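Local structure of acetylene hydratase (Pelobacter acetylenicus, 2E7Z) at residues F395-A399 against Y420-A426; S606-S610 against H673-C677; T649-K655 against L693-V699. The protein catalyses the hydration of acetylene to acetaldehyde, using a tungsten-bis(molybdopterin guanine dinucleotide) cofactor and a [4Fe-4S] cluster without net redox change. All blocks are in the same frame, centred on the assembly; numbering follows the deposited sequence.

In the fold
Along the chain, interaction 1 comes first: helix 391-400 is met again by residues 420-426, closing a loop of 20 residues that includes strand 408-412. It is complete before the others begin. Interaction 2 opens at 606-610 and interaction 3 at 649-655; interaction 2 then closes at 673-677 and interaction 3 at 693-699, so these two cross within the molybdopterin dinucleotide binding region. They touch where His673 ND1 lies 2.6 Å from Asp696 OD1, probably hydrogen-bonded. Interaction 1 meets interaction 3 through a probable bond of 2.9 Å from Gln424 NE2 to Met698 O, tying the two regions together beside one MGD that all three contacts reach.

Interaction 1 (F395-A399 against Y420-A426); sequences FTAMA and YANQQNA. With MGD (2-amino-5,6-dimercapto-7-methyl-3,7,8a,9-tetrahydro-8-oxa-1,3,9,10-tetraaza-anthracen-4-one guanosine dinucleotide), chain E.
Phe395, on helix 391-400, reaches into the angle between Tyr420 and Ala426. Its CB lies near the amide of Asn425, 4.0 Å from ND2. With CG anti to the carbonyl carbon (chi1 -72°), the ring swings over the start of helix 423-431: CD1 packs 3.7 Å from Ala426 CA, and CE1 is 3.8 Å from Ala426 CB. That methyl stands over one ring face, 3.9 Å from the centroid and close to the normal, a CH-pi contact. Farther out, CE2 comes within 3.6 Å of Tyr420 CD1, and CZ borders the same ring. The two aromatics form an offset edge-to-face pair with planes 65° apart and Phe395 supplying the edge. To the side, Ala399 CB rests 3.7 Å from Asn425 OD1.

Helix 423-431 is the connection of a beta-alpha-beta crossover between parallel strands 408-412 and 435-440, and Asn422 occupies its N-cap, where OD1 accepts a weak bond from Asn425 N. Tyr420 has its polar ends elsewhere: OH bonds Ser106, and its backbone O accepts from MGD N19 at 2.8 Å. The chemistry is thus mainly apolar and aromatic, backing a tyrosine whose carbonyl holds the pterin amino group.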
loop_
_atom_site.group_PDB
_atom_site.type_symbol
_atom_site.label_atom_id
_atom_site.label_comp_id
_atom_site.label_asym_id
_atom_site.label_seq_id
_atom_site.Cartn_x
_atom_site.Cartn_y
_atom_site.Cartn_z
ATOM N N PHE A 395 -13.200 10.260 -5.791
ATOM C CA PHE A 395 -13.421 11.515 -5.074
ATOM C C PHE A 395 -14.028 12.564 -5.986
ATOM O O PHE A 395 -14.831 13.374 -5.587
ATOM C CB PHE A 395 -12.135 12.015 -4.403
ATOM C CG PHE A 395 -11.736 11.195 -3.209
ATOM C CD1 PHE A 395 -12.523 11.175 -2.057
ATOM C CD2 PHE A 395 -10.577 10.434 -3.241
ATOM C CE1 PHE A 395 -12.140 10.409 -0.959
ATOM C CE2 PHE A 395 -10.176 9.663 -2.172
ATOM C CZ PHE A 395 -10.959 9.650 -1.020
ATOM N N THR A 396 -13.676 12.517 -7.267
ATOM C CA THR A 396 -14.286 13.457 -8.208
ATOM C C THR A 396 -15.775 13.192 -8.386
ATOM O O THR A 396 -16.565 14.127 -8.445
ATOM C CB THR A 396 -13.536 13.430 -9.546
ATOM O OG1 THR A 396 -12.214 13.919 -9.313
ATOM C CG2 THR A 396 -14.201 14.303 -10.578
ATOM N N ALA A 397 -16.174 11.924 -8.403
ATOM C CA ALA A 397 -17.605 11.624 -8.530
ATOM C C ALA A 397 -18.317 12.050 -7.262
ATOM O O ALA A 397 -19.405 12.607 -7.298
ATOM C CB ALA A 397 -17.812 10.144 -8.795
ATOM N N MET A 398 -17.676 11.790 -6.130
ATOM C CA MET A 398 -18.213 12.268 -4.845
ATOM C C MET A 398 -18.428 13.785 -4.833
ATOM O O MET A 398 -19.496 14.273 -4.428
ATOM C CB MET A 398 -17.307 11.847 -3.689
ATOM C CG MET A 398 -17.346 10.342 -3.463
ATOM S SD MET A 398 -15.953 9.770 -2.446
ATOM C CE MET A 398 -16.395 10.491 -0.831
ATOM N N ALA A 399 -17.438 14.518 -5.332
ATOM C CA ALA A 399 -17.428 15.978 -5.285
ATOM C C ALA A 399 -18.328 16.632 -6.331
ATOM O O ALA A 399 -18.991 17.625 -6.063
ATOM C CB ALA A 399 -15.982 16.491 -5.460
ATOM N N TYR A 420 -4.696 9.666 0.173
ATOM C CA TYR A 420 -4.537 9.673 -1.285
ATOM C C TYR A 420 -3.775 10.945 -1.684
ATOM O O TYR A 420 -2.819 11.306 -1.018
ATOM C CB TYR A 420 -5.900 9.496 -1.986
ATOM C CG TYR A 420 -6.596 8.208 -1.587
ATOM C CD1 TYR A 420 -7.436 8.161 -0.460
ATOM C CD2 TYR A 420 -6.398 7.029 -2.322
ATOM C CE1 TYR A 420 -8.063 6.974 -0.072
ATOM C CE2 TYR A 420 -7.056 5.841 -1.958
ATOM C CZ TYR A 420 -7.881 5.830 -0.840
ATOM O OH TYR A 420 -8.484 4.661 -0.507
ATOM N N ALA A 421 -4.135 11.569 -2.798
ATOM C CA ALA A 421 -3.606 12.875 -3.155
ATOM C C ALA A 421 -4.729 13.912 -3.000
ATOM O O ALA A 421 -5.794 13.611 -2.448
ATOM C CB ALA A 421 -3.058 12.848 -4.572
ATOM N N ASN A 422 -4.481 15.145 -3.455
ATOM C CA ASN A 422 -5.524 16.166 -3.598
ATOM C C ASN A 422 -6.526 16.122 -2.423
ATOM O O ASN A 422 -7.728 15.880 -2.616
ATOM C CB ASN A 422 -6.201 16.037 -4.969
ATOM C CG ASN A 422 -7.048 17.267 -5.306
ATOM O OD1 ASN A 422 -7.127 18.232 -4.522
ATOM N ND2 ASN A 422 -7.691 17.230 -6.462
ATOM N N GLN A 423 -6.009 16.365 -1.224
ATOM C CA GLN A 423 -6.797 16.281 -0.021
ATOM C C GLN A 423 -7.969 17.249 -0.042
ATOM O O GLN A 423 -9.015 16.953 0.512
ATOM C CB GLN A 423 -5.904 16.528 1.182
ATOM C CG GLN A 423 -6.609 16.400 2.533
ATOM C CD GLN A 423 -5.589 16.333 3.641
ATOM O OE1 GLN A 423 -4.597 15.626 3.512
ATOM N NE2 GLN A 423 -5.836 17.046 4.736
ATOM N N GLN A 424 -7.797 18.405 -0.677
ATOM C CA GLN A 424 -8.904 19.362 -0.753
ATOM C C GLN A 424 -10.107 18.727 -1.489
ATOM O O GLN A 424 -11.267 18.982 -1.144
ATOM C CB GLN A 424 -8.420 20.635 -1.449
ATOM C CG GLN A 424 -7.188 21.242 -0.844
ATOM C CD GLN A 424 -5.803 20.766 -1.407
ATOM O OE1 GLN A 424 -5.590 19.623 -1.893
ATOM N NE2 GLN A 424 -4.847 21.668 -1.306
ATOM N N ASN A 425 -9.843 17.946 -2.533
ATOM C CA ASN A 425 -10.913 17.353 -3.302
ATOM C C ASN A 425 -11.529 16.192 -2.517
ATOM O O ASN A 425 -12.721 15.951 -2.600
ATOM C CB ASN A 425 -10.415 16.894 -4.677
ATOM C CG ASN A 425 -11.526 16.644 -5.610
ATOM O OD1 ASN A 425 -12.454 17.465 -5.719
ATOM N ND2 ASN A 425 -11.455 15.513 -6.314
ATOM N N ALA A 426 -10.714 15.474 -1.747
ATOM C CA ALA A 426 -11.268 14.416 -0.926
ATOM C C ALA A 426 -12.223 15.031 0.102
ATOM O O ALA A 426 -13.293 14.484 0.340
ATOM C CB ALA A 426 -10.183 13.592 -0.265
HETATM P PB MGD E . -4.042 5.553 7.252
HETATM O O1B MGD E . -4.437 6.449 6.105
HETATM O O2B MGD E . -3.214 6.089 8.362
HETATM O O3B MGD E . -3.266 4.249 6.733
HETATM O O3A MGD E . -2.995 3.553 4.335
HETATM P PA MGD E . -3.692 3.083 5.712
HETATM O O1A MGD E . -3.060 1.841 6.264
HETATM O O2A MGD E . -5.166 3.118 5.443
HETATM O "O5'" MGD E . -5.425 4.979 7.851
HETATM C "C5'" MGD E . -5.396 3.810 8.653
HETATM C "C4'" MGD E . -6.533 3.951 9.647
HETATM O "O4'" MGD E . -6.721 2.666 10.259
HETATM C "C3'" MGD E . -6.213 4.873 10.819
HETATM O "O3'" MGD E . -7.223 5.894 10.896
HETATM C "C2'" MGD E . -6.195 3.986 12.082
HETATM O "O2'" MGD E . -6.688 4.588 13.295
HETATM C "C1'" MGD E . -7.087 2.855 11.646
HETATM N N9 MGD E . -6.837 1.545 12.268
HETATM C C8 MGD E . -5.639 0.989 12.575
HETATM N N7 MGD E . -5.797 -0.262 13.036
HETATM C C5 MGD E . -7.116 -0.541 12.955
HETATM C C6 MGD E . -7.979 -1.668 13.263
HETATM O O6 MGD E . -7.515 -2.737 13.710
HETATM N N1 MGD E . -9.287 -1.505 12.999
HETATM C C2 MGD E . -9.852 -0.377 12.580
HETATM N N2 MGD E . -11.197 -0.354 12.357
HETATM N N3 MGD E . -9.124 0.696 12.286
HETATM C C4 MGD E . -7.787 0.644 12.452
HETATM C C10 MGD E . -1.632 3.185 4.120
HETATM C C11 MGD E . -1.347 3.412 2.651
HETATM O O11 MGD E . -1.411 4.824 2.461
HETATM C C12 MGD E . 0.020 2.879 2.298
HETATM S S12 MGD E . 0.384 1.257 2.700
HETATM C C13 MGD E . 0.906 3.637 1.631
HETATM S S13 MGD E . 2.498 3.116 1.327
HETATM C C14 MGD E . 0.582 5.007 1.120
HETATM N N15 MGD E . 1.282 6.049 1.856
HETATM C C16 MGD E . 0.925 7.315 1.495
HETATM C C17 MGD E . 1.832 8.470 1.522
HETATM O O17 MGD E . 3.023 8.333 1.880
HETATM N N18 MGD E . 1.338 9.665 1.139
HETATM C C19 MGD E . 0.055 9.846 0.734
HETATM N N19 MGD E . -0.382 11.070 0.371
HETATM N N20 MGD E . -0.827 8.839 0.713
HETATM C C21 MGD E . -0.453 7.599 1.055
HETATM N N22 MGD E . -1.340 6.603 0.994
HETATM C C23 MGD E . -0.940 5.224 1.178
#

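Interaction 2 (S606-S610 against H673-C677); sequences SNFQS and HGRWC. With MGD (2-amino-5,6-dimercapto-7-methyl-3,7,8a,9-tetrahydro-8-oxa-1,3,9,10-tetraaza-anthracen-4-one guanosine dinucleotide), chain E.
His673 lies flat on the pterin of one MGD, with C17 3.2 Å above its ring plane, while Gln609 OE1 meets the ring edge 3.0 Å from CD2. The amide and imidazole planes are 62° apart, and OE1 is badly angled for a hydrogen bond with NE2; ND1 is instead bonded to Asp696. These two loops follow strands 596-600 and 668-671 in a domain of the double-psi beta-barrel clan, and they grip the cofactor where they meet. On the same side of the contact, the Phe608 ring carries Gln609 CG over the centre of one face, CG being anti to the carbonyl carbon (chi1 -53°); the bend at chi2 then turns the amide toward His673.

Trp676 presents its edge to Ser610: NE1 donates to Ser610 O at 2.9 Å, with the acceptor close to the indole plane. Gly674 sits between, its backbone so near that a CB would clash with Gln609 O. Ser610 CA in turn makes a CA-H...O contact of 3.2 Å with Gly674 O. Asn607 ND2 and Arg675 NH2 are both donors, brought together by Glu604, whose OE1 takes a hydrogen bond from the first and a salt bridge from the second. Asn607 O and Gln609 N bond the second MGD. On the first, phosphate oxygen O2B receives two bonds from one residue, Ser610 N at 2.9 Å and Ser610 OG at 2.6 Å.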
loop_
_atom_site.group_PDB
_atom_site.type_symbol
_atom_site.label_atom_id
_atom_site.label_comp_id
_atom_site.label_asym_id
_atom_site.label_seq_id
_atom_site.Cartn_x
_atom_site.Cartn_y
_atom_site.Cartn_z
ATOM N N SER A 606 8.268 5.856 15.094
ATOM C CA SER A 606 7.253 5.827 16.151
ATOM C C SER A 606 5.804 5.882 15.678
ATOM O O SER A 606 4.887 5.774 16.501
ATOM C CB SER A 606 7.485 6.970 17.150
ATOM O OG SER A 606 7.612 8.220 16.471
ATOM N N ASN A 607 5.581 6.047 14.373
ATOM C CA ASN A 607 4.209 6.113 13.851
ATOM C C ASN A 607 4.065 5.244 12.631
ATOM O O ASN A 607 5.059 4.869 12.013
ATOM C CB ASN A 607 3.761 7.566 13.598
ATOM C CG ASN A 607 4.717 8.335 12.707
ATOM O OD1 ASN A 607 4.874 8.007 11.529
ATOM N ND2 ASN A 607 5.376 9.368 13.279
ATOM N N PHE A 608 2.823 4.898 12.304
ATOM C CA PHE A 608 2.573 4.123 11.096
ATOM C C PHE A 608 1.553 4.906 10.298
ATOM O O PHE A 608 0.428 5.045 10.737
ATOM C CB PHE A 608 2.054 2.699 11.402
ATOM C CG PHE A 608 1.563 1.965 10.182
ATOM C CD1 PHE A 608 2.441 1.584 9.165
ATOM C CD2 PHE A 608 0.207 1.676 10.038
ATOM C CE1 PHE A 608 1.978 0.904 8.023
ATOM C CE2 PHE A 608 -0.263 1.003 8.894
ATOM C CZ PHE A 608 0.627 0.632 7.892
ATOM N N GLN A 609 1.946 5.437 9.141
ATOM C CA GLN A 609 1.020 6.235 8.338
ATOM C C GLN A 609 0.440 7.337 9.206
ATOM O O GLN A 609 1.228 8.039 9.820
ATOM C CB GLN A 609 -0.060 5.354 7.676
ATOM C CG GLN A 609 0.547 4.187 6.883
ATOM C CD GLN A 609 1.227 4.626 5.592
ATOM O OE1 GLN A 609 0.963 5.698 5.059
ATOM N NE2 GLN A 609 2.083 3.771 5.069
ATOM N N SER A 610 -0.879 7.492 9.315
ATOM C CA SER A 610 -1.439 8.527 10.184
ATOM C C SER A 610 -1.732 8.063 11.604
ATOM O O SER A 610 -2.430 8.773 12.319
ATOM C CB SER A 610 -2.694 9.140 9.547
ATOM O OG SER A 610 -3.821 8.269 9.649
ATOM N N HIS A 673 4.322 12.083 5.641
ATOM C CA HIS A 673 2.946 11.704 5.388
ATOM C C HIS A 673 2.252 11.333 6.678
ATOM O O HIS A 673 2.816 10.622 7.514
ATOM C CB HIS A 673 2.880 10.490 4.484
ATOM C CG HIS A 673 1.516 9.867 4.418
ATOM N ND1 HIS A 673 0.433 10.522 3.878
ATOM C CD2 HIS A 673 1.067 8.653 4.818
ATOM C CE1 HIS A 673 -0.631 9.739 3.946
ATOM N NE2 HIS A 673 -0.274 8.600 4.519
ATOM N N GLY A 674 0.995 11.753 6.810
ATOM C CA GLY A 674 0.135 11.198 7.838
ATOM C C GLY A 674 0.069 12.024 9.092
ATOM O O GLY A 674 -0.530 11.608 10.056
ATOM N N ARG A 675 0.689 13.204 9.084
ATOM C CA ARG A 675 0.756 14.000 10.300
ATOM C C ARG A 675 -0.535 14.759 10.596
ATOM O O ARG A 675 -1.055 15.471 9.742
ATOM C CB ARG A 675 1.937 14.973 10.208
ATOM C CG ARG A 675 3.249 14.299 10.455
ATOM C CD ARG A 675 3.375 14.163 11.982
ATOM N NE ARG A 675 4.530 13.420 12.360
ATOM C CZ ARG A 675 4.968 13.292 13.604
ATOM N NH1 ARG A 675 4.349 13.897 14.618
ATOM N NH2 ARG A 675 6.047 12.573 13.808
ATOM N N TRP A 676 -1.047 14.571 11.808
ATOM C CA TRP A 676 -2.134 15.387 12.309
ATOM C C TRP A 676 -2.010 15.407 13.833
ATOM O O TRP A 676 -1.103 14.783 14.370
ATOM C CB TRP A 676 -3.510 14.890 11.837
ATOM C CG TRP A 676 -3.893 13.496 12.298
ATOM C CD1 TRP A 676 -3.332 12.305 11.908
ATOM C CD2 TRP A 676 -4.953 13.169 13.201
ATOM N NE1 TRP A 676 -3.987 11.252 12.510
ATOM C CE2 TRP A 676 -4.968 11.754 13.332
ATOM C CE3 TRP A 676 -5.874 13.939 13.948
ATOM C CZ2 TRP A 676 -5.880 11.086 14.154
ATOM C CZ3 TRP A 676 -6.799 13.274 14.764
ATOM C CH2 TRP A 676 -6.782 11.856 14.875
ATOM N N CYS A 677 -2.931 16.084 14.506
ATOM C CA CYS A 677 -2.763 16.459 15.914
ATOM C C CYS A 677 -4.010 16.057 16.711
ATOM O O CYS A 677 -4.890 16.888 16.931
ATOM C CB CYS A 677 -2.557 17.977 15.990
ATOM S SG CYS A 677 -1.346 18.658 14.769
HETATM P PB MGD E . -4.042 5.553 7.252
HETATM O O1B MGD E . -4.437 6.449 6.105
HETATM O O2B MGD E . -3.214 6.089 8.362
HETATM O O3B MGD E . -3.266 4.249 6.733
HETATM O O3A MGD E . -2.995 3.553 4.335
HETATM P PA MGD E . -3.692 3.083 5.712
HETATM O O1A MGD E . -3.060 1.841 6.264
HETATM O O2A MGD E . -5.166 3.118 5.443
HETATM O "O5'" MGD E . -5.425 4.979 7.851
HETATM C "C5'" MGD E . -5.396 3.810 8.653
HETATM C "C4'" MGD E . -6.533 3.951 9.647
HETATM O "O4'" MGD E . -6.721 2.666 10.259
HETATM C "C3'" MGD E . -6.213 4.873 10.819
HETATM O "O3'" MGD E . -7.223 5.894 10.896
HETATM C "C2'" MGD E . -6.195 3.986 12.082
HETATM O "O2'" MGD E . -6.688 4.588 13.295
HETATM C "C1'" MGD E . -7.087 2.855 11.646
HETATM N N9 MGD E . -6.837 1.545 12.268
HETATM C C8 MGD E . -5.639 0.989 12.575
HETATM N N7 MGD E . -5.797 -0.262 13.036
HETATM C C5 MGD E . -7.116 -0.541 12.955
HETATM C C6 MGD E . -7.979 -1.668 13.263
HETATM O O6 MGD E . -7.515 -2.737 13.710
HETATM N N1 MGD E . -9.287 -1.505 12.999
HETATM C C2 MGD E . -9.852 -0.377 12.580
HETATM N N2 MGD E . -11.197 -0.354 12.357
HETATM N N3 MGD E . -9.124 0.696 12.286
HETATM C C4 MGD E . -7.787 0.644 12.452
HETATM C C10 MGD E . -1.632 3.185 4.120
HETATM C C11 MGD E . -1.347 3.412 2.651
HETATM O O11 MGD E . -1.411 4.824 2.461
HETATM C C12 MGD E . 0.020 2.879 2.298
HETATM S S12 MGD E . 0.384 1.257 2.700
HETATM C C13 MGD E . 0.906 3.637 1.631
HETATM S S13 MGD E . 2.498 3.116 1.327
HETATM C C14 MGD E . 0.582 5.007 1.120
HETATM N N15 MGD E . 1.282 6.049 1.856
HETATM C C16 MGD E . 0.925 7.315 1.495
HETATM C C17 MGD E . 1.832 8.470 1.522
HETATM O O17 MGD E . 3.023 8.333 1.880
HETATM N N18 MGD E . 1.338 9.665 1.139
HETATM C C19 MGD E . 0.055 9.846 0.734
HETATM N N19 MGD E . -0.382 11.070 0.371
HETATM N N20 MGD E . -0.827 8.839 0.713
HETATM C C21 MGD E . -0.453 7.599 1.055
HETATM N N22 MGD E . -1.340 6.603 0.994
HETATM C C23 MGD E . -0.940 5.224 1.178
HETATM O O HOH W 1 2.667 10.294 10.301
#

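Interaction 3 (T649-K655 against L693-V699); sequences TTHGRLK and LHNDAMV. With MGD (2-amino-5,6-dimercapto-7-methyl-3,7,8a,9-tetrahydro-8-oxa-1,3,9,10-tetraaza-anthracen-4-one guanosine dinucleotide), chain E.
Leu654 and Val699 bury the most area against the opposite segment and form the tight centre. Leu654 CD2 meets Val699 CG1 at 3.7 Å, the side chains crossing at about a right angle, while CD1 packs 3.4 Å from His694 O. Bonds flank this patch. Lys655 N donates almost straight to Leu693 O (2.8 Å, 170°), and His694 ND1 returns a bond of 2.8 Å to Lys655 O, which lies in the imidazole plane. At the other end Thr649 OG1, set between backbone N and carbonyl carbon (chi1 65°), donates to Val699 O at 2.8 Å and accepts from His651 N at 3.0 Å, an ST turn. Putting a valine here would probably leave Val699 O and His651 N without this shared partner and let the turn slacken.

The outer side is looser: Arg653 points away, its NH1 bonded to Tyr725 OH, and the extended Lys655 leads outward, with cation-pi contacts to Trp646 and Trp644 respectively. Inward, Asp696 OD2 accepts from MGD N18 and N19. The contact joins the turn and start of strand 653-660 to the end of helix 691-694 and the 3-10 segment beyond; Leu654 touches strand 644-648, Leu654 and Val699 strand 668-671, and Met698 helix 423-431.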
loop_
_atom_site.group_PDB
_atom_site.type_symbol
_atom_site.label_atom_id
_atom_site.label_comp_id
_atom_site.label_asym_id
_atom_site.label_seq_id
_atom_site.Cartn_x
_atom_site.Cartn_y
_atom_site.Cartn_z
ATOM N N THR A 649 3.763 23.613 -3.056
ATOM C CA THR A 649 3.854 23.247 -4.465
ATOM C C THR A 649 2.841 24.106 -5.217
ATOM O O THR A 649 2.089 24.886 -4.609
ATOM C CB THR A 649 3.468 21.780 -4.650
ATOM O OG1 THR A 649 2.078 21.627 -4.308
ATOM C CG2 THR A 649 4.324 20.853 -3.801
ATOM N N THR A 650 2.739 23.894 -6.526
ATOM C CA THR A 650 1.708 24.577 -7.292
ATOM C C THR A 650 0.291 24.172 -6.848
ATOM O O THR A 650 -0.666 24.911 -7.097
ATOM C CB THR A 650 1.860 24.331 -8.792
ATOM O OG1 THR A 650 1.837 22.923 -9.080
ATOM C CG2 THR A 650 3.136 24.978 -9.339
ATOM N N HIS A 651 0.157 23.025 -6.172
ATOM C CA HIS A 651 -1.158 22.533 -5.755
ATOM C C HIS A 651 -1.614 23.070 -4.400
ATOM O O HIS A 651 -2.790 23.307 -4.206
ATOM C CB HIS A 651 -1.158 21.015 -5.693
ATOM C CG HIS A 651 -2.532 20.455 -5.587
ATOM N ND1 HIS A 651 -3.093 20.055 -4.388
ATOM C CD2 HIS A 651 -3.493 20.317 -6.531
ATOM C CE1 HIS A 651 -4.337 19.656 -4.612
ATOM N NE2 HIS A 651 -4.605 19.822 -5.895
ATOM N N GLY A 652 -0.706 23.210 -3.440
ATOM C CA GLY A 652 -1.104 23.638 -2.113
ATOM C C GLY A 652 0.100 23.677 -1.205
ATOM O O GLY A 652 1.224 23.539 -1.672
ATOM N N ARG A 653 -0.130 23.843 0.091
ATOM C CA ARG A 653 0.994 23.952 1.033
ATOM C C ARG A 653 0.679 23.242 2.347
ATOM O O ARG A 653 -0.481 22.956 2.640
ATOM C CB ARG A 653 1.345 25.423 1.326
ATOM C CG ARG A 653 0.273 26.168 2.083
ATOM C CD ARG A 653 0.684 27.607 2.295
ATOM N NE ARG A 653 -0.248 28.264 3.198
ATOM C CZ ARG A 653 -0.133 29.534 3.579
ATOM N NH1 ARG A 653 0.889 30.268 3.113
ATOM N NH2 ARG A 653 -1.024 30.068 4.413
ATOM N N LEU A 654 1.727 22.919 3.094
ATOM C CA LEU A 654 1.548 22.419 4.453
ATOM C C LEU A 654 2.598 23.044 5.355
ATOM O O LEU A 654 3.643 23.508 4.874
ATOM C CB LEU A 654 1.652 20.894 4.548
ATOM C CG LEU A 654 3.020 20.191 4.460
ATOM C CD1 LEU A 654 2.837 18.680 4.644
ATOM C CD2 LEU A 654 3.718 20.468 3.127
ATOM N N LYS A 655 2.326 23.022 6.659
ATOM C CA LYS A 655 3.150 23.688 7.662
ATOM C C LYS A 655 3.984 22.653 8.389
ATOM O O LYS A 655 3.442 21.653 8.876
ATOM C CB LYS A 655 2.242 24.396 8.645
ATOM C CG LYS A 655 2.997 25.132 9.763
ATOM C CD LYS A 655 2.065 25.815 10.737
ATOM C CE LYS A 655 2.861 26.483 11.846
ATOM N NZ LYS A 655 2.000 27.170 12.858
ATOM N N LEU A 693 -3.581 21.189 7.590
ATOM C CA LEU A 693 -2.367 21.993 7.787
ATOM C C LEU A 693 -1.087 21.175 7.651
ATOM O O LEU A 693 -0.061 21.704 7.245
ATOM C CB LEU A 693 -2.395 22.665 9.169
ATOM C CG LEU A 693 -3.357 23.845 9.325
ATOM C CD1 LEU A 693 -3.339 24.322 10.776
ATOM C CD2 LEU A 693 -3.003 24.989 8.368
ATOM N N HIS A 694 -1.124 19.891 7.999
ATOM C CA HIS A 694 0.131 19.140 8.131
ATOM C C HIS A 694 0.262 17.867 7.291
ATOM O O HIS A 694 1.325 17.237 7.381
ATOM C CB HIS A 694 0.411 18.789 9.605
ATOM C CG HIS A 694 0.312 19.955 10.521
ATOM N ND1 HIS A 694 1.195 21.014 10.478
ATOM C CD2 HIS A 694 -0.554 20.221 11.525
ATOM C CE1 HIS A 694 0.867 21.892 11.409
ATOM N NE2 HIS A 694 -0.183 21.432 12.069
ATOM N N ASN A 695 -0.758 17.495 6.495
ATOM C CA ASN A 695 -0.653 16.268 5.729
ATOM C C ASN A 695 -0.126 16.537 4.336
ATOM O O ASN A 695 -0.509 17.538 3.699
ATOM C CB ASN A 695 -2.011 15.565 5.607
ATOM C CG ASN A 695 -1.875 14.171 5.067
ATOM O OD1 ASN A 695 -2.549 13.772 4.077
ATOM N ND2 ASN A 695 -1.000 13.417 5.666
ATOM N N ASP A 696 0.704 15.612 3.838
ATOM C CA ASP A 696 1.283 15.742 2.498
ATOM C C ASP A 696 0.241 15.840 1.375
ATOM O O ASP A 696 0.476 16.499 0.369
ATOM C CB ASP A 696 2.303 14.631 2.190
ATOM C CG ASP A 696 1.708 13.232 2.209
ATOM O OD1 ASP A 696 0.794 12.977 3.027
ATOM O OD2 ASP A 696 2.163 12.383 1.415
ATOM N N ALA A 697 -0.910 15.194 1.545
ATOM C CA ALA A 697 -1.896 15.187 0.452
ATOM C C ALA A 697 -2.432 16.580 0.144
ATOM O O ALA A 697 -3.027 16.797 -0.919
ATOM C CB ALA A 697 -3.008 14.203 0.744
ATOM N N MET A 698 -2.215 17.535 1.065
ATOM C CA MET A 698 -2.560 18.927 0.782
ATOM C C MET A 698 -1.808 19.514 -0.422
ATOM O O MET A 698 -2.244 20.501 -1.000
ATOM C CB MET A 698 -2.321 19.821 2.011
ATOM C CG MET A 698 -3.307 19.617 3.182
ATOM S SD MET A 698 -5.020 19.910 2.683
ATOM C CE MET A 698 -4.933 21.655 2.253
ATOM N N VAL A 699 -0.653 18.947 -0.756
ATOM C CA VAL A 699 0.213 19.556 -1.767
ATOM C C VAL A 699 0.402 18.701 -2.980
ATOM O O VAL A 699 1.184 19.062 -3.860
ATOM C CB VAL A 699 1.610 19.943 -1.160
ATOM C CG1 VAL A 699 1.421 20.592 0.185
ATOM C CG2 VAL A 699 2.558 18.738 -1.052
HETATM P PB MGD E . -4.042 5.553 7.252
HETATM O O1B MGD E . -4.437 6.449 6.105
HETATM O O2B MGD E . -3.214 6.089 8.362
HETATM O O3B MGD E . -3.266 4.249 6.733
HETATM O O3A MGD E . -2.995 3.553 4.335
HETATM P PA MGD E . -3.692 3.083 5.712
HETATM O O1A MGD E . -3.060 1.841 6.264
HETATM O O2A MGD E . -5.166 3.118 5.443
HETATM O "O5'" MGD E . -5.425 4.979 7.851
HETATM C "C5'" MGD E . -5.396 3.810 8.653
HETATM C "C4'" MGD E . -6.533 3.951 9.647
HETATM O "O4'" MGD E . -6.721 2.666 10.259
HETATM C "C3'" MGD E . -6.213 4.873 10.819
HETATM O "O3'" MGD E . -7.223 5.894 10.896
HETATM C "C2'" MGD E . -6.195 3.986 12.082
HETATM O "O2'" MGD E . -6.688 4.588 13.295
HETATM C "C1'" MGD E . -7.087 2.855 11.646
HETATM N N9 MGD E . -6.837 1.545 12.268
HETATM C C8 MGD E . -5.639 0.989 12.575
HETATM N N7 MGD E . -5.797 -0.262 13.036
HETATM C C5 MGD E . -7.116 -0.541 12.955
HETATM C C6 MGD E . -7.979 -1.668 13.263
HETATM O O6 MGD E . -7.515 -2.737 13.710
HETATM N N1 MGD E . -9.287 -1.505 12.999
HETATM C C2 MGD E . -9.852 -0.377 12.580
HETATM N N2 MGD E . -11.197 -0.354 12.357
HETATM N N3 MGD E . -9.124 0.696 12.286
HETATM C C4 MGD E . -7.787 0.644 12.452
HETATM C C10 MGD E . -1.632 3.185 4.120
HETATM C C11 MGD E . -1.347 3.412 2.651
HETATM O O11 MGD E . -1.411 4.824 2.461
HETATM C C12 MGD E . 0.020 2.879 2.298
HETATM S S12 MGD E . 0.384 1.257 2.700
HETATM C C13 MGD E . 0.906 3.637 1.631
HETATM S S13 MGD E . 2.498 3.116 1.327
HETATM C C14 MGD E . 0.582 5.007 1.120
HETATM N N15 MGD E . 1.282 6.049 1.856
HETATM C C16 MGD E . 0.925 7.315 1.495
HETATM C C17 MGD E . 1.832 8.470 1.522
HETATM O O17 MGD E . 3.023 8.333 1.880
HETATM N N18 MGD E . 1.338 9.665 1.139
HETATM C C19 MGD E . 0.055 9.846 0.734
HETATM N N19 MGD E . -0.382 11.070 0.371
HETATM N N20 MGD E . -0.827 8.839 0.713
HETATM C C21 MGD E . -0.453 7.599 1.055
HETATM N N22 MGD E . -1.340 6.603 0.994
HETATM C C23 MGD E . -0.940 5.224 1.178
#